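Local coordinates for alpha-ketoglutarate-dependent non-heme iron oxygenase EasH (PDB 5M0T) that uses iron(II) and alpha-ketoglutarate as an oxidase in the biosynthesis of the ergot alkaloid cycloclavine, at the interface of chains A and B. Coordinates in Å, arbitrary orientation; residue numbers count along the deposited sequence, not the author numbering. Chains: chain A/B, Alpha-ketoglutarate-dependent non-heme iron oxygenase EasH.

The interface of chains A and B. Residues chain A 59, 71, 76-78, 118; chain B 275-276.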
ATOM      1  N   TRP A  59      -4.199  20.624 -14.809  1.00 73.41           N
ATOM      2  CA  TRP A  59      -3.067  19.826 -14.308  1.00 72.52           C
ATOM      3  C   TRP A  59      -1.751  20.621 -14.425  1.00 72.84           C
ATOM      4  O   TRP A  59      -1.391  21.071 -15.527  1.00 71.46           O
ATOM      5  CB  TRP A  59      -2.943  18.506 -15.088  1.00 71.54           C
ATOM      6  CG  TRP A  59      -1.701  17.710 -14.739  1.00 72.60           C
ATOM      7  CD1 TRP A  59      -0.469  17.788 -15.342  1.00 72.29           C
ATOM      8  CD2 TRP A  59      -1.573  16.732 -13.700  1.00 72.92           C
ATOM      9  NE1 TRP A  59       0.411  16.921 -14.741  1.00 72.23           N
ATOM     10  CE2 TRP A  59      -0.236  16.258 -13.730  1.00 73.83           C
ATOM     11  CE3 TRP A  59      -2.455  16.208 -12.746  1.00 72.48           C
ATOM     12  CZ2 TRP A  59       0.234  15.277 -12.843  1.00 74.32           C
ATOM     13  CZ3 TRP A  59      -1.995  15.246 -11.867  1.00 73.32           C
ATOM     14  CH2 TRP A  59      -0.658  14.788 -11.918  1.00 74.42           C
ATOM     15  N   LEU A  71      -2.218  12.333 -17.680  1.00 63.85           N
ATOM     16  CA  LEU A  71      -3.123  13.421 -17.219  1.00 64.01           C
ATOM     17  C   LEU A  71      -2.800  14.863 -17.695  1.00 63.27           C
ATOM     18  O   LEU A  71      -3.523  15.799 -17.338  1.00 63.10           O
ATOM     19  CB  LEU A  71      -3.242  13.401 -15.680  1.00 65.05           C
ATOM     20  CG  LEU A  71      -3.849  12.135 -15.053  1.00 66.76           C
ATOM     21  CD1 LEU A  71      -3.644  12.134 -13.545  1.00 67.89           C
ATOM     22  CD2 LEU A  71      -5.329  11.992 -15.394  1.00 67.29           C
ATOM     23  N   GLN A  76      -8.449  18.424 -13.861  1.00 54.35           N
ATOM     24  CA  GLN A  76      -8.622  17.380 -12.856  1.00 54.92           C
ATOM     25  C   GLN A  76      -8.688  17.921 -11.427  1.00 56.44           C
ATOM     26  O   GLN A  76      -8.021  18.904 -11.082  1.00 57.59           O
ATOM     27  CB  GLN A  76      -7.546  16.274 -12.986  1.00 55.52           C
ATOM     28  CG  GLN A  76      -6.110  16.641 -12.577  1.00 57.76           C
ATOM     29  CD  GLN A  76      -5.787  16.491 -11.083  1.00 56.69           C
ATOM     30  OE1 GLN A  76      -6.394  15.696 -10.369  1.00 57.98           O
ATOM     31  NE2 GLN A  76      -4.810  17.259 -10.612  1.00 59.82           N
ATOM     32  N   LEU A  77      -9.528  17.274 -10.622  1.00 56.14           N
ATOM     33  CA  LEU A  77      -9.559  17.443  -9.173  1.00 59.45           C
ATOM     34  C   LEU A  77      -9.555  16.049  -8.572  1.00 55.12           C
ATOM     35  O   LEU A  77     -10.329  15.211  -9.005  1.00 50.46           O
ATOM     36  CB  LEU A  77     -10.826  18.178  -8.745  1.00 67.16           C
ATOM     37  CG  LEU A  77     -11.031  18.406  -7.234  1.00 71.21           C
ATOM     38  CD1 LEU A  77      -9.994  19.378  -6.677  1.00 75.80           C
ATOM     39  CD2 LEU A  77     -12.448  18.882  -6.969  1.00 72.75           C
ATOM     40  N   SER A  78      -8.689  15.810  -7.589  1.00 55.02           N
ATOM     41  CA  SER A  78      -8.599  14.534  -6.897  1.00 53.61           C
ATOM     42  C   SER A  78      -8.709  14.748  -5.375  1.00 55.45           C
ATOM     43  O   SER A  78      -9.067  15.820  -4.943  1.00 58.92           O
ATOM     44  CB  SER A  78      -7.314  13.834  -7.316  1.00 51.96           C
ATOM     45  OG  SER A  78      -7.336  13.607  -8.712  1.00 53.51           O
ATOM     46  N   SER A 118     -11.153  11.052  -9.175  1.00 43.24           N
ATOM     47  CA  SER A 118     -10.986  12.353  -9.793  1.00 45.78           C
ATOM     48  C   SER A 118     -12.224  12.732 -10.552  1.00 45.78           C
ATOM     49  O   SER A 118     -13.002  11.876 -10.942  1.00 45.31           O
ATOM     50  CB  SER A 118      -9.791  12.355 -10.773  1.00 47.81           C
ATOM     51  OG  SER A 118      -8.644  11.726 -10.201  1.00 48.55           O
TER
ATOM     52  N   ASP B 275      -3.946  15.301  -4.295  1.00 47.97           N
ATOM     53  CA  ASP B 275      -4.492  15.721  -5.570  1.00 50.59           C
ATOM     54  C   ASP B 275      -3.668  15.191  -6.762  1.00 49.51           C
ATOM     55  O   ASP B 275      -3.578  15.848  -7.790  1.00 47.96           O
ATOM     56  CB  ASP B 275      -4.595  17.253  -5.603  1.00 56.36           C
ATOM     57  CG  ASP B 275      -5.584  17.765  -6.634  1.00 57.87           C
ATOM     58  OD1 ASP B 275      -6.374  16.980  -7.181  1.00 61.92           O
ATOM     59  OD2 ASP B 275      -5.578  18.977  -6.906  1.00 66.97           O
ATOM     60  N   LEU B 276      -3.064  14.001  -6.601  1.00 48.92           N
ATOM     61  CA  LEU B 276      -2.152  13.399  -7.580  1.00 50.35           C
ATOM     62  C   LEU B 276      -0.780  14.107  -7.744  1.00 53.75           C
ATOM     63  O   LEU B 276       0.069  13.634  -8.510  1.00 49.38           O
ATOM     64  CB  LEU B 276      -2.836  13.259  -8.947  1.00 52.78           C
ATOM     65  CG  LEU B 276      -4.201  12.567  -8.971  1.00 53.48           C
ATOM     66  CD1 LEU B 276      -4.827  12.686 -10.354  1.00 54.35           C
ATOM     67  CD2 LEU B 276      -4.046  11.114  -8.555  1.00 51.26           C
TER
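This is part of the two-fold homodimer interface of a PhyH-family oxygenase, where B:Asp275 and B:Leu276, in a loop late in the chain, insert into chain A and probably help hold the two copies together. The same contact recurs with the chains exchanged. B:Asp275 makes the polar contact: its carboxylate oxygen OD1 accepts the backbone N-H of A:Ser78 at 2.6 Å, met nearly along the C–O axis. The side chain reaches this N-H with CG anti to its own backbone nitrogen (chi1 -159°). From the opposite direction comes the amide of A:Gln76, its plane turned 44° from the carboxylate. Its NE2 makes a weak hydrogen bond to the main-chain O of B:Asp275 at 3.4 Å. The other end of that amide is tied down within chain A, because the hydroxyl OG of A:Ser78 donates to OE1 of A:Gln76 at 2.8 Å. A:Ser118 OG shares a further hydrogen bond with A:Ser78 OG (2.7 Å), which helps fix the serine beside the inserted leucine. B:Leu276 turns its CB to the in-plane edge of the A:Trp59 ring at CZ3 (3.6 Å). Its CD1 presses tightly on CD1 of A:Leu71 at 3.4 Å, the two side chains crossing at about a right angle; as A:Leu71 also lines the alpha-ketoglutarate pocket, the partner's loop may help shape that site. A:Leu71 in turn lays its CB over one face of the indole, towards the rim.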